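Putative peptidase (Chlamydophila abortus, PDB 3CE2) probably acts as a zinc-dependent oligopeptidase of the M3B family, cleaving a variety of small bioactive peptides. Local coordinates at residues Gln21-Asp25 with Gly360-Tyr365; Arg157-His161 with Tyr272-Ile276; Lys326-Phe330 with Leu388-Leu394; Asp421-Phe427 with Gly570-Leu576. One frame throughout, in Å; residues are numbered along the deposited sequence.

From the N terminus, residues 21-25 open the longest of the four loops, which interaction 1 closes 335 residues later at 360-365. Interaction 2 opens and closes within that loop, joining the turn after helix 149-156 to the end of helix 266-271. Interaction 3 crosses interaction 1: 326-330 comes before 360-365, whereas 388-394 follows it, and the two contacts touch where 360-365 runs beside 388-394. Interaction 4 comes last, joining the loop after the zinc-binding helix 394-416 to the start of helix 575-581. Interactions 2 and 4 also touch, their centres about 15 Å apart, whereas interactions 1 and 2 lie on opposite sides of the chain's centre.

Interaction 1: Gln21-Asp25 with Gly360-Tyr365; sequences QDCWD and GWVDKY
Trp24 lays one face of its indole over Asp363, whose CB sits 3.8 Å from the centroid of the six-membered ring in a CH-pi contact. The carboxylate is turned 41° from the ring plane. Its OD1 accepts the backbone N of Trp24 at 3.1 Å on the anti lone pair, while OD2 forms salt bridges with Arg15 and Lys370; the two oxygens of an aspartate let it serve both sides. With chi1 at 49°, the indole stands between its own N and carbonyl carbon, and Trp361 O lies at its edge.

Farther along, Asp22 brings its carboxylate to the edge of Tyr365, the two planes nearly perpendicular. Lys364 crosses Asp22 at about a right angle, and its NZ donates to Gln21 O at 3.0 Å, with only a long salt bridge to Asp22 OD1. Backbone bonds from Lys364 N to Asp22 O and from Asp25 N to Gly360 O hold the two ends. Glycine suits position 360 because a side chain would run into Asp25 CB; the positive phi is also easy for it. The loop 21-25, which precedes helix 33-42, thus lies along strand 362-363, an outermost strand of the three-stranded mixed sheet, and Trp24 NE1 bonds to Gln96 at the end of helix 66-96.

Interaction 2: Arg157-His161 with Tyr272-Ile276; sequences RLSIH and YHNNI
Arg157 runs along the phenol of Tyr272 and ends on its backbone. The arginine CB starts 3.7 Å from the tyrosine OH, and CG passes a little farther off. CD packs on Phe574, in the loop leading to helix 575-581, and NE continues the chain to the guanidinium. A bend at chi3 (84°) folds this end over the ring, laying the guanidinium flat on one face: CZ is 4.0 Å from the ring centroid, close to the normal, and the planes differ by only 21°. This is a stacked cation-pi pair. At the tip, NH1 and NH2 both donate to Tyr272 O, each at 3.1 Å, with that oxygen in the guanidinium plane. Asn275 CB covers the opposite guanidinium face, 3.5 Å from NH2.

His161 comes edge-to-face onto the tyrosine face opposite the arginine, its CD2 3.7 Å from Tyr272 CE2, while its ND1 bonds to Lys261 O. Leu158 CD2 packs at the ring edge, and Ile160 CD1 lies near the hydroxyl. Tyr272 OH donates in turn to Arg157 O, so each residue of the pair bonds to the other's backbone.

This surface contact, away from the zinc sites, joins the loop between helices 149-156 and 165-174 to the loop after helix 266-271. Tyr272 O also accepts Asn275 N in the Schellman motif ending that helix, with Asn275 at the positive phi that asparagine readily adopts. Three N-H groups thus converge on one carbonyl at the helix's C-terminal end, where the helix dipole would probably favour the arginine's charge; separately, the flat cation is favoured over the electron-rich face of the phenol.

Interaction 3: Lys326-Phe330 with Leu388-Leu394; sequences KKYTF and LNYTGTL
Phe330 and Leu388 form the apolar centre, with the leucine CD2 3.6 Å from Phe330 CE1 at the edge of the phenyl ring. The same ring directs its edge at the face of Tyr390 in a T-shaped pair, planes 83° apart and centroids separated by 5.5 Å. Tyr390 has its CG anti to the backbone N (chi1 -174°), which carries the phenol across to the other segment, while the backbone N of Gly392 lies over its second face. Lys364 adds a cation-pi contact to Phe330.

Outward from these rings, Tyr328 packs its CE2 against Leu394 CD1 at 4.2 Å, and its side chain also touches Val397, Leu336 and Met444. A tyrosine suits this partly exposed place because its ring can pack inward while its hydroxyl extends outward, where Lys326 NZ makes a weak bond to it. The methylenes of Lys327 pass Gly392 O, and its NZ lies beside Thr393 CG2.

Polar bonds close the edge. Tyr328 N donates to Gly392 O at 2.8 Å, and Tyr390 OH donates to Tyr328 O from above the carbonyl plane, 59° out of it. The positive phi of Gly392 is one that glycine adopts easily. Both segments run into helices: Thr329 caps the start of helix 330-340, and Thr393 that of helix 394-416, which carries the zinc ligands His402 and His406. Chemically, the contact satisfies both the N and the O of Tyr328, so the two helix starts are joined through one backbone-backbone bond and one bond from a side-chain hydroxyl, as well as apolar packing.

Interaction 4: Asp421-Phe427 with Gly570-Leu576; sequences DAQYPIF and GGSDFPL
Phe427 meets the second segment obliquely, neither squarely over a face nor at an edge: Pro575 CB lies 3.6 Å from its CD2, and Leu576 CD2 approaches its CZ at 3.9 Å. CG of Phe427 is anti to the backbone N (chi1 -175°), which sends the ring across toward the start of helix 575-581. The side chain of Tyr424, the other flat group, touches the second segment through CB, 3.5 Å from Gly570 O. Its ring leads away to stack on His409, and its side chain lies about 4 Å from that of His406, a zinc ligand. Pro425 adds to the packing, its CG 4.2 Å from Pro575 CB.

Nearer Asp421 the backbones come close. Gly571 N donates to Asp421 O at 2.7 Å, and Gly571 CA makes a CA-H...O contact with Gln423 O. Neither Gly570 nor Gly571 has a side chain, which permits so near an approach, and Gly570 also takes the positive phi that ends the preceding helix. Asp421 OD2 lies beside Ser572 CB, while the serine OG bonds to Ser569 O.

Proline suits position 575, the first turn of a helix, where a missing N-H costs no helical bond. The contact thus ties helix 575-581 to the loop between helix 394-416, which carries the zinc ligands His402 and His406, and helix 431-447, just before which lies the third ligand, Glu430. Helix 536-553 packs on Phe427 through Tyr536, Gln537 and Thr540.

Interaction 1: Gln21-Asp25 with Gly360-Tyr365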
loop_
_atom_site.group_PDB
_atom_site.type_symbol
_atom_site.label_atom_id
_atom_site.label_comp_id
_atom_site.label_asym_id
_atom_site.label_seq_id
_atom_site.Cartn_x
_atom_site.Cartn_y
_atom_site.Cartn_z
ATOM N N GLN A 21 23.589 16.091 13.071
ATOM C CA GLN A 21 23.100 16.770 11.869
ATOM C C GLN A 21 22.718 15.756 10.784
ATOM O O GLN A 21 22.115 16.082 9.775
ATOM C CB GLN A 21 24.137 17.774 11.340
ATOM C CG GLN A 21 25.594 17.403 11.659
ATOM C CD GLN A 21 26.589 17.949 10.631
ATOM O OE1 GLN A 21 26.199 18.564 9.635
ATOM N NE2 GLN A 21 27.880 17.711 10.867
ATOM N N ASP A 22 23.063 14.505 11.002
ATOM C CA ASP A 22 22.725 13.485 10.043
ATOM C C ASP A 22 21.480 12.726 10.488
ATOM O O ASP A 22 20.966 11.870 9.777
ATOM C CB ASP A 22 23.917 12.558 9.863
ATOM C CG ASP A 22 25.034 13.208 9.072
ATOM O OD1 ASP A 22 24.797 14.302 8.504
ATOM O OD2 ASP A 22 26.138 12.622 9.008
ATOM N N CYS A 23 20.977 13.084 11.657
ATOM C CA CYS A 23 19.904 12.348 12.274
ATOM C C CYS A 23 18.650 13.172 12.407
ATOM O O CYS A 23 18.693 14.395 12.406
ATOM C CB CYS A 23 20.338 11.874 13.662
ATOM S SG CYS A 23 21.936 11.108 13.595
ATOM N N TRP A 24 17.533 12.481 12.529
ATOM C CA TRP A 24 16.320 13.160 12.785
ATOM C C TRP A 24 16.381 13.678 14.210
ATOM O O TRP A 24 17.164 13.180 15.032
ATOM C CB TRP A 24 15.100 12.263 12.558
ATOM C CG TRP A 24 15.138 10.927 13.195
ATOM C CD1 TRP A 24 15.768 10.574 14.356
ATOM C CD2 TRP A 24 14.480 9.750 12.719
ATOM N NE1 TRP A 24 15.554 9.247 14.622
ATOM C CE2 TRP A 24 14.771 8.714 13.631
ATOM C CE3 TRP A 24 13.678 9.470 11.603
ATOM C CZ2 TRP A 24 14.289 7.415 13.463
ATOM C CZ3 TRP A 24 13.194 8.179 11.438
ATOM C CH2 TRP A 24 13.501 7.169 12.365
ATOM N N ASP A 25 15.561 14.703 14.463
ATOM C CA ASP A 25 15.439 15.349 15.758
ATOM C C ASP A 25 14.085 15.015 16.353
ATOM O O ASP A 25 13.052 15.587 15.972
ATOM C CB ASP A 25 15.603 16.864 15.623
ATOM C CG ASP A 25 15.290 17.615 16.927
ATOM O OD1 ASP A 25 15.190 16.993 18.004
ATOM O OD2 ASP A 25 15.140 18.847 16.871
ATOM N N GLY A 360 14.996 18.633 10.739
ATOM C CA GLY A 360 15.262 17.336 11.363
ATOM C C GLY A 360 14.249 16.220 11.121
ATOM O O GLY A 360 13.989 15.404 11.998
ATOM N N TRP A 361 13.665 16.178 9.934
ATOM C CA TRP A 361 12.712 15.128 9.609
ATOM C C TRP A 361 13.414 13.783 9.361
ATOM O O TRP A 361 12.882 12.715 9.674
ATOM C CB TRP A 361 11.960 15.513 8.342
ATOM C CG TRP A 361 10.953 16.591 8.521
ATOM C CD1 TRP A 361 10.849 17.463 9.571
ATOM C CD2 TRP A 361 9.901 16.923 7.615
ATOM N NE1 TRP A 361 9.792 18.307 9.374
ATOM C CE2 TRP A 361 9.194 18.002 8.178
ATOM C CE3 TRP A 361 9.483 16.406 6.384
ATOM C CZ2 TRP A 361 8.094 18.584 7.549
ATOM C CZ3 TRP A 361 8.397 16.982 5.755
ATOM C CH2 TRP A 361 7.711 18.061 6.336
ATOM N N VAL A 362 14.612 13.871 8.796
ATOM C CA VAL A 362 15.282 12.748 8.178
ATOM C C VAL A 362 16.403 12.157 8.993
ATOM O O VAL A 362 17.333 12.852 9.373
ATOM C CB VAL A 362 15.982 13.213 6.921
ATOM C CG1 VAL A 362 16.003 12.094 5.913
ATOM C CG2 VAL A 362 15.289 14.446 6.379
ATOM N N ASP A 363 16.337 10.859 9.221
ATOM C CA ASP A 363 17.530 10.120 9.589
ATOM C C ASP A 363 18.206 9.597 8.314
ATOM O O ASP A 363 17.763 8.618 7.725
ATOM C CB ASP A 363 17.168 8.978 10.522
ATOM C CG ASP A 363 18.248 8.705 11.529
ATOM O OD1 ASP A 363 18.475 9.558 12.414
ATOM O OD2 ASP A 363 18.873 7.637 11.426
ATOM N N LYS A 364 19.281 10.241 7.888
ATOM C CA LYS A 364 19.814 10.018 6.532
ATOM C C LYS A 364 20.511 8.706 6.155
ATOM O O LYS A 364 20.321 8.201 5.043
ATOM C CB LYS A 364 20.767 11.154 6.156
ATOM C CG LYS A 364 20.090 12.494 6.064
ATOM C CD LYS A 364 21.077 13.565 5.683
ATOM C CE LYS A 364 20.637 14.888 6.204
ATOM N NZ LYS A 364 21.794 15.489 6.887
ATOM N N TYR A 365 21.381 8.198 7.026
ATOM C CA TYR A 365 22.404 7.246 6.578
ATOM C C TYR A 365 22.427 5.941 7.348
ATOM O O TYR A 365 21.868 5.836 8.431
ATOM C CB TYR A 365 23.791 7.870 6.703
ATOM C CG TYR A 365 24.058 9.119 5.916
ATOM C CD1 TYR A 365 24.005 9.125 4.525
ATOM C CD2 TYR A 365 24.454 10.287 6.561
ATOM C CE1 TYR A 365 24.289 10.302 3.789
ATOM C CE2 TYR A 365 24.748 11.464 5.845
ATOM C CZ TYR A 365 24.662 11.462 4.465
ATOM O OH TYR A 365 24.928 12.629 3.774
#

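Interaction 2: Arg157-His161 with Tyr272-Ile276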
loop_
_atom_site.group_PDB
_atom_site.type_symbol
_atom_site.label_atom_id
_atom_site.label_comp_id
_atom_site.label_asym_id
_atom_site.label_seq_id
_atom_site.Cartn_x
_atom_site.Cartn_y
_atom_site.Cartn_z
ATOM N N ARG A 157 -22.492 2.101 10.242
ATOM C CA ARG A 157 -22.814 1.452 8.979
ATOM C C ARG A 157 -22.742 -0.069 9.095
ATOM O O ARG A 157 -23.257 -0.796 8.240
ATOM C CB ARG A 157 -21.879 1.948 7.856
ATOM C CG ARG A 157 -22.442 3.166 7.139
ATOM C CD ARG A 157 -21.459 3.811 6.159
ATOM N NE ARG A 157 -21.464 3.150 4.857
ATOM C CZ ARG A 157 -20.567 2.250 4.488
ATOM N NH1 ARG A 157 -19.569 1.928 5.325
ATOM N NH2 ARG A 157 -20.672 1.693 3.287
ATOM N N LEU A 158 -22.092 -0.548 10.148
ATOM C CA LEU A 158 -21.847 -1.979 10.309
ATOM C C LEU A 158 -23.017 -2.703 10.973
ATOM O O LEU A 158 -23.072 -3.929 11.001
ATOM C CB LEU A 158 -20.537 -2.225 11.081
ATOM C CG LEU A 158 -19.279 -1.881 10.257
ATOM C CD1 LEU A 158 -17.963 -2.009 11.035
ATOM C CD2 LEU A 158 -19.259 -2.686 8.975
ATOM N N SER A 159 -23.948 -1.928 11.503
ATOM C CA SER A 159 -25.117 -2.463 12.190
ATOM C C SER A 159 -25.921 -3.408 11.291
ATOM O O SER A 159 -26.328 -4.478 11.724
ATOM C CB SER A 159 -26.012 -1.304 12.635
ATOM O OG SER A 159 -26.468 -0.579 11.489
ATOM N N ILE A 160 -26.157 -3.017 10.046
ATOM C CA ILE A 160 -26.972 -3.843 9.165
ATOM C C ILE A 160 -26.294 -5.149 8.695
ATOM O O ILE A 160 -26.901 -5.952 7.980
ATOM C CB ILE A 160 -27.460 -3.027 7.953
ATOM C CG1 ILE A 160 -26.279 -2.547 7.102
ATOM C CG2 ILE A 160 -28.265 -1.825 8.423
ATOM C CD1 ILE A 160 -26.707 -1.986 5.726
ATOM N N HIS A 161 -25.033 -5.350 9.072
ATOM C CA HIS A 161 -24.308 -6.577 8.738
ATOM C C HIS A 161 -23.681 -7.129 10.015
ATOM O O HIS A 161 -22.589 -7.671 9.981
ATOM C CB HIS A 161 -23.190 -6.317 7.709
ATOM C CG HIS A 161 -23.665 -5.767 6.398
ATOM N ND1 HIS A 161 -24.279 -6.544 5.440
ATOM C CD2 HIS A 161 -23.570 -4.526 5.862
ATOM C CE1 HIS A 161 -24.573 -5.803 4.383
ATOM N NE2 HIS A 161 -24.153 -4.571 4.614
ATOM N N TYR A 272 -17.303 -2.709 1.453
ATOM C CA TYR A 272 -18.244 -1.977 2.285
ATOM C C TYR A 272 -17.560 -1.003 3.233
ATOM O O TYR A 272 -17.966 0.154 3.351
ATOM C CB TYR A 272 -19.121 -2.959 3.071
ATOM C CG TYR A 272 -20.296 -2.313 3.757
ATOM C CD1 TYR A 272 -21.392 -1.834 3.023
ATOM C CD2 TYR A 272 -20.308 -2.159 5.140
ATOM C CE1 TYR A 272 -22.471 -1.231 3.661
ATOM C CE2 TYR A 272 -21.383 -1.581 5.787
ATOM C CZ TYR A 272 -22.461 -1.112 5.055
ATOM O OH TYR A 272 -23.520 -0.538 5.744
ATOM N N HIS A 273 -16.536 -1.485 3.921
ATOM C CA HIS A 273 -15.814 -0.669 4.865
ATOM C C HIS A 273 -15.544 0.717 4.269
ATOM O O HIS A 273 -15.866 1.744 4.862
ATOM C CB HIS A 273 -14.504 -1.369 5.259
ATOM C CG HIS A 273 -13.657 -0.579 6.214
ATOM N ND1 HIS A 273 -14.171 0.013 7.356
ATOM C CD2 HIS A 273 -12.333 -0.285 6.200
ATOM C CE1 HIS A 273 -13.201 0.646 7.995
ATOM N NE2 HIS A 273 -12.076 0.477 7.319
ATOM N N ASN A 274 -14.961 0.736 3.083
ATOM C CA ASN A 274 -14.616 1.980 2.413
ATOM C C ASN A 274 -15.752 2.548 1.592
ATOM O O ASN A 274 -15.574 3.536 0.876
ATOM C CB ASN A 274 -13.443 1.741 1.485
ATOM C CG ASN A 274 -12.132 1.796 2.199
ATOM O OD1 ASN A 274 -11.188 1.094 1.828
ATOM N ND2 ASN A 274 -12.047 2.647 3.229
ATOM N N ASN A 275 -16.910 1.902 1.675
ATOM C CA ASN A 275 -18.072 2.347 0.939
ATOM C C ASN A 275 -17.849 2.458 -0.574
ATOM O O ASN A 275 -18.218 3.455 -1.191
ATOM C CB ASN A 275 -18.513 3.696 1.456
ATOM C CG ASN A 275 -19.897 4.024 1.013
ATOM O OD1 ASN A 275 -20.623 3.135 0.573
ATOM N ND2 ASN A 275 -20.281 5.292 1.107
ATOM N N ILE A 276 -17.256 1.438 -1.180
ATOM C CA ILE A 276 -17.017 1.471 -2.608
ATOM C C ILE A 276 -18.113 0.710 -3.366
ATOM O O ILE A 276 -18.441 -0.427 -3.027
ATOM C CB ILE A 276 -15.664 0.853 -2.924
ATOM C CG1 ILE A 276 -14.608 1.379 -1.934
ATOM C CG2 ILE A 276 -15.288 1.065 -4.410
ATOM C CD1 ILE A 276 -13.890 2.572 -2.400
#

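Interaction 3: Lys326-Phe330 with Leu388-Leu394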
loop_
_atom_site.group_PDB
_atom_site.type_symbol
_atom_site.label_atom_id
_atom_site.label_comp_id
_atom_site.label_asym_id
_atom_site.label_seq_id
_atom_site.Cartn_x
_atom_site.Cartn_y
_atom_site.Cartn_z
ATOM N N LYS A 326 25.070 7.419 -12.228
ATOM C CA LYS A 326 25.598 8.522 -11.432
ATOM C C LYS A 326 25.449 8.306 -9.922
ATOM O O LYS A 326 24.743 7.415 -9.469
ATOM C CB LYS A 326 24.934 9.835 -11.865
ATOM C CG LYS A 326 24.870 10.008 -13.394
ATOM C CD LYS A 326 23.698 10.894 -13.881
ATOM C CE LYS A 326 24.078 12.387 -13.999
ATOM N NZ LYS A 326 24.004 13.163 -12.709
ATOM N N LYS A 327 26.146 9.125 -9.151
ATOM C CA LYS A 327 26.062 9.077 -7.707
ATOM C C LYS A 327 25.736 10.466 -7.164
ATOM O O LYS A 327 26.276 11.463 -7.640
ATOM C CB LYS A 327 27.377 8.579 -7.126
ATOM C CG LYS A 327 27.715 7.162 -7.550
ATOM C CD LYS A 327 26.771 6.129 -6.914
ATOM C CE LYS A 327 27.017 4.720 -7.466
ATOM N NZ LYS A 327 26.656 3.672 -6.471
ATOM N N TYR A 328 24.857 10.535 -6.170
ATOM C CA TYR A 328 24.370 11.812 -5.671
ATOM C C TYR A 328 24.690 11.956 -4.196
ATOM O O TYR A 328 24.417 11.046 -3.412
ATOM C CB TYR A 328 22.850 11.894 -5.855
ATOM C CG TYR A 328 22.382 11.871 -7.303
ATOM C CD1 TYR A 328 22.145 13.067 -7.988
ATOM C CD2 TYR A 328 22.170 10.668 -7.989
ATOM C CE1 TYR A 328 21.722 13.077 -9.311
ATOM C CE2 TYR A 328 21.747 10.670 -9.324
ATOM C CZ TYR A 328 21.525 11.888 -9.974
ATOM O OH TYR A 328 21.102 11.948 -11.288
ATOM N N THR A 329 25.260 13.089 -3.802
ATOM C CA THR A 329 25.339 13.386 -2.376
ATOM C C THR A 329 23.922 13.619 -1.859
ATOM O O THR A 329 22.995 13.832 -2.640
ATOM C CB THR A 329 26.165 14.661 -2.062
ATOM O OG1 THR A 329 25.585 15.788 -2.734
ATOM C CG2 THR A 329 27.602 14.498 -2.481
ATOM N N PHE A 330 23.745 13.601 -0.546
ATOM C CA PHE A 330 22.448 13.924 -0.027
ATOM C C PHE A 330 22.044 15.285 -0.591
ATOM O O PHE A 330 20.983 15.429 -1.205
ATOM C CB PHE A 330 22.427 13.930 1.496
ATOM C CG PHE A 330 21.035 13.881 2.048
ATOM C CD1 PHE A 330 20.333 12.672 2.079
ATOM C CD2 PHE A 330 20.398 15.045 2.462
ATOM C CE1 PHE A 330 19.048 12.617 2.549
ATOM C CE2 PHE A 330 19.121 15.005 2.940
ATOM C CZ PHE A 330 18.434 13.783 2.984
ATOM N N LEU A 388 15.690 6.884 6.342
ATOM C CA LEU A 388 16.399 6.534 5.117
ATOM C C LEU A 388 17.636 5.661 5.416
ATOM O O LEU A 388 18.138 5.610 6.561
ATOM C CB LEU A 388 16.868 7.828 4.427
ATOM C CG LEU A 388 16.210 8.451 3.187
ATOM C CD1 LEU A 388 14.723 8.390 3.212
ATOM C CD2 LEU A 388 16.657 9.896 2.990
ATOM N N ASN A 389 18.131 4.981 4.387
ATOM C CA ASN A 389 19.455 4.361 4.423
ATOM C C ASN A 389 20.222 4.833 3.191
ATOM O O ASN A 389 20.547 4.058 2.287
ATOM C CB ASN A 389 19.334 2.841 4.492
ATOM C CG ASN A 389 19.127 2.352 5.918
ATOM O OD1 ASN A 389 20.064 2.350 6.730
ATOM N ND2 ASN A 389 17.890 1.958 6.242
ATOM N N TYR A 390 20.470 6.139 3.154
ATOM C CA TYR A 390 20.822 6.804 1.912
ATOM C C TYR A 390 22.165 6.318 1.406
ATOM O O TYR A 390 23.142 6.414 2.121
ATOM C CB TYR A 390 20.816 8.331 2.084
ATOM C CG TYR A 390 21.039 8.993 0.770
ATOM C CD1 TYR A 390 20.003 9.094 -0.146
ATOM C CD2 TYR A 390 22.307 9.443 0.395
ATOM C CE1 TYR A 390 20.211 9.658 -1.408
ATOM C CE2 TYR A 390 22.525 10.011 -0.855
ATOM C CZ TYR A 390 21.473 10.113 -1.759
ATOM O OH TYR A 390 21.660 10.678 -3.011
ATOM N N THR A 391 22.221 5.796 0.182
ATOM C CA THR A 391 23.493 5.256 -0.348
ATOM C C THR A 391 24.044 6.001 -1.571
ATOM O O THR A 391 25.204 5.823 -1.925
ATOM C CB THR A 391 23.466 3.694 -0.618
ATOM O OG1 THR A 391 22.341 3.334 -1.440
ATOM C CG2 THR A 391 23.398 2.913 0.695
ATOM N N GLY A 392 23.228 6.828 -2.215
ATOM C CA GLY A 392 23.742 7.706 -3.260
ATOM C C GLY A 392 23.339 7.385 -4.685
ATOM O O GLY A 392 23.825 8.019 -5.614
ATOM N N THR A 393 22.449 6.417 -4.871
ATOM C CA THR A 393 22.050 6.000 -6.222
ATOM C C THR A 393 20.762 6.697 -6.648
ATOM O O THR A 393 20.068 7.309 -5.830
ATOM C CB THR A 393 21.775 4.470 -6.289
ATOM O OG1 THR A 393 20.586 4.173 -5.535
ATOM C CG2 THR A 393 22.965 3.628 -5.733
ATOM N N LEU A 394 20.422 6.576 -7.926
ATOM C CA LEU A 394 19.168 7.118 -8.420
ATOM C C LEU A 394 17.967 6.462 -7.725
ATOM O O LEU A 394 16.978 7.142 -7.424
ATOM C CB LEU A 394 19.064 6.961 -9.944
ATOM C CG LEU A 394 17.891 7.685 -10.636
ATOM C CD1 LEU A 394 17.968 9.205 -10.426
ATOM C CD2 LEU A 394 17.795 7.337 -12.123
#

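Interaction 4: Asp421-Phe427 with Gly570-Leu576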
loop_
_atom_site.group_PDB
_atom_site.type_symbol
_atom_site.label_atom_id
_atom_site.label_comp_id
_atom_site.label_asym_id
_atom_site.label_seq_id
_atom_site.Cartn_x
_atom_site.Cartn_y
_atom_site.Cartn_z
ATOM N N ASP A 421 -9.646 12.420 12.439
ATOM C CA ASP A 421 -9.974 12.458 11.023
ATOM C C ASP A 421 -8.706 12.541 10.221
ATOM O O ASP A 421 -8.746 12.513 9.006
ATOM C CB ASP A 421 -10.834 13.684 10.692
ATOM C CG ASP A 421 -12.330 13.428 10.822
ATOM O OD1 ASP A 421 -12.747 12.358 11.312
ATOM O OD2 ASP A 421 -13.109 14.322 10.423
ATOM N N ALA A 422 -7.575 12.627 10.894
ATOM C CA ALA A 422 -6.307 12.954 10.222
ATOM C C ALA A 422 -5.633 11.832 9.437
ATOM O O ALA A 422 -4.889 12.085 8.497
ATOM C CB ALA A 422 -5.336 13.522 11.222
ATOM N N GLN A 423 -5.861 10.592 9.833
ATOM C CA GLN A 423 -5.205 9.487 9.180
ATOM C C GLN A 423 -5.984 9.097 7.932
ATOM O O GLN A 423 -7.126 8.662 8.038
ATOM C CB GLN A 423 -5.124 8.288 10.131
ATOM C CG GLN A 423 -4.442 7.093 9.485
ATOM C CD GLN A 423 -3.081 7.479 8.892
ATOM O OE1 GLN A 423 -2.913 7.566 7.663
ATOM N NE2 GLN A 423 -2.120 7.764 9.770
ATOM N N TYR A 424 -5.389 9.242 6.749
ATOM C CA TYR A 424 -6.076 8.853 5.504
ATOM C C TYR A 424 -6.116 7.343 5.423
ATOM O O TYR A 424 -5.239 6.685 5.941
ATOM C CB TYR A 424 -5.387 9.447 4.294
ATOM C CG TYR A 424 -3.889 9.389 4.359
ATOM C CD1 TYR A 424 -3.199 8.200 4.107
ATOM C CD2 TYR A 424 -3.151 10.526 4.666
ATOM C CE1 TYR A 424 -1.819 8.160 4.173
ATOM C CE2 TYR A 424 -1.764 10.498 4.731
ATOM C CZ TYR A 424 -1.103 9.319 4.486
ATOM O OH TYR A 424 0.285 9.303 4.558
ATOM N N PRO A 425 -7.138 6.773 4.787
ATOM C CA PRO A 425 -7.162 5.310 4.831
ATOM C C PRO A 425 -6.160 4.701 3.842
ATOM O O PRO A 425 -5.564 5.429 3.030
ATOM C CB PRO A 425 -8.594 4.973 4.405
ATOM C CG PRO A 425 -8.947 6.055 3.437
ATOM C CD PRO A 425 -8.246 7.319 3.988
ATOM N N ILE A 426 -5.987 3.379 3.921
ATOM C CA ILE A 426 -4.987 2.661 3.113
ATOM C C ILE A 426 -5.247 2.863 1.623
ATOM O O ILE A 426 -4.328 3.082 0.840
ATOM C CB ILE A 426 -4.979 1.149 3.428
ATOM C CG1 ILE A 426 -4.603 0.892 4.897
ATOM C CG2 ILE A 426 -4.035 0.400 2.477
ATOM C CD1 ILE A 426 -3.090 0.972 5.201
ATOM N N PHE A 427 -6.518 2.795 1.252
ATOM C CA PHE A 427 -6.947 3.068 -0.097
ATOM C C PHE A 427 -6.304 4.339 -0.683
ATOM O O PHE A 427 -6.176 4.460 -1.877
ATOM C CB PHE A 427 -8.478 3.190 -0.106
ATOM C CG PHE A 427 -9.071 3.361 -1.472
ATOM C CD1 PHE A 427 -9.697 2.301 -2.107
ATOM C CD2 PHE A 427 -8.999 4.580 -2.129
ATOM C CE1 PHE A 427 -10.233 2.452 -3.369
ATOM C CE2 PHE A 427 -9.525 4.725 -3.383
ATOM C CZ PHE A 427 -10.145 3.654 -4.006
ATOM N N GLY A 570 -6.871 14.362 4.848
ATOM C CA GLY A 570 -6.721 13.207 5.730
ATOM C C GLY A 570 -7.758 12.139 5.456
ATOM O O GLY A 570 -8.012 11.770 4.307
ATOM N N GLY A 571 -8.388 11.651 6.513
ATOM C CA GLY A 571 -9.449 10.661 6.368
ATOM C C GLY A 571 -10.803 11.220 6.783
ATOM O O GLY A 571 -11.565 10.535 7.454
ATOM N N SER A 572 -11.117 12.450 6.366
ATOM C CA SER A 572 -12.341 13.124 6.810
ATOM C C SER A 572 -13.629 12.645 6.144
ATOM O O SER A 572 -14.725 13.023 6.543
ATOM C CB SER A 572 -12.214 14.637 6.647
ATOM O OG SER A 572 -11.697 14.969 5.383
ATOM N N ASP A 573 -13.509 11.798 5.143
ATOM C CA ASP A 573 -14.687 11.289 4.499
ATOM C C ASP A 573 -14.291 9.963 3.868
ATOM O O ASP A 573 -13.123 9.587 3.908
ATOM C CB ASP A 573 -15.119 12.285 3.431
ATOM C CG ASP A 573 -16.611 12.225 3.116
ATOM O OD1 ASP A 573 -17.322 11.267 3.509
ATOM O OD2 ASP A 573 -17.078 13.165 2.443
ATOM N N PHE A 574 -15.252 9.256 3.290
ATOM C CA PHE A 574 -14.955 8.079 2.484
ATOM C C PHE A 574 -13.995 8.437 1.373
ATOM O O PHE A 574 -14.079 9.520 0.798
ATOM C CB PHE A 574 -16.246 7.488 1.916
ATOM C CG PHE A 574 -17.165 6.961 2.982
ATOM C CD1 PHE A 574 -16.772 5.881 3.784
ATOM C CD2 PHE A 574 -18.387 7.577 3.239
ATOM C CE1 PHE A 574 -17.595 5.410 4.793
ATOM C CE2 PHE A 574 -19.217 7.093 4.251
ATOM C CZ PHE A 574 -18.820 6.022 5.026
ATOM N N PRO A 575 -13.069 7.530 1.066
ATOM C CA PRO A 575 -12.000 7.837 0.091
ATOM C C PRO A 575 -12.476 8.329 -1.283
ATOM O O PRO A 575 -11.859 9.231 -1.851
ATOM C CB PRO A 575 -11.237 6.516 -0.047
ATOM C CG PRO A 575 -12.142 5.441 0.593
ATOM C CD PRO A 575 -12.976 6.162 1.616
ATOM N N LEU A 576 -13.547 7.756 -1.829
ATOM C CA LEU A 576 -13.999 8.239 -3.142
ATOM C C LEU A 576 -14.558 9.650 -3.039
ATOM O O LEU A 576 -14.374 10.466 -3.955
ATOM C CB LEU A 576 -15.019 7.310 -3.801
ATOM C CG LEU A 576 -14.579 5.870 -4.109
ATOM C CD1 LEU A 576 -15.708 5.114 -4.770
ATOM C CD2 LEU A 576 -13.261 5.763 -4.919
#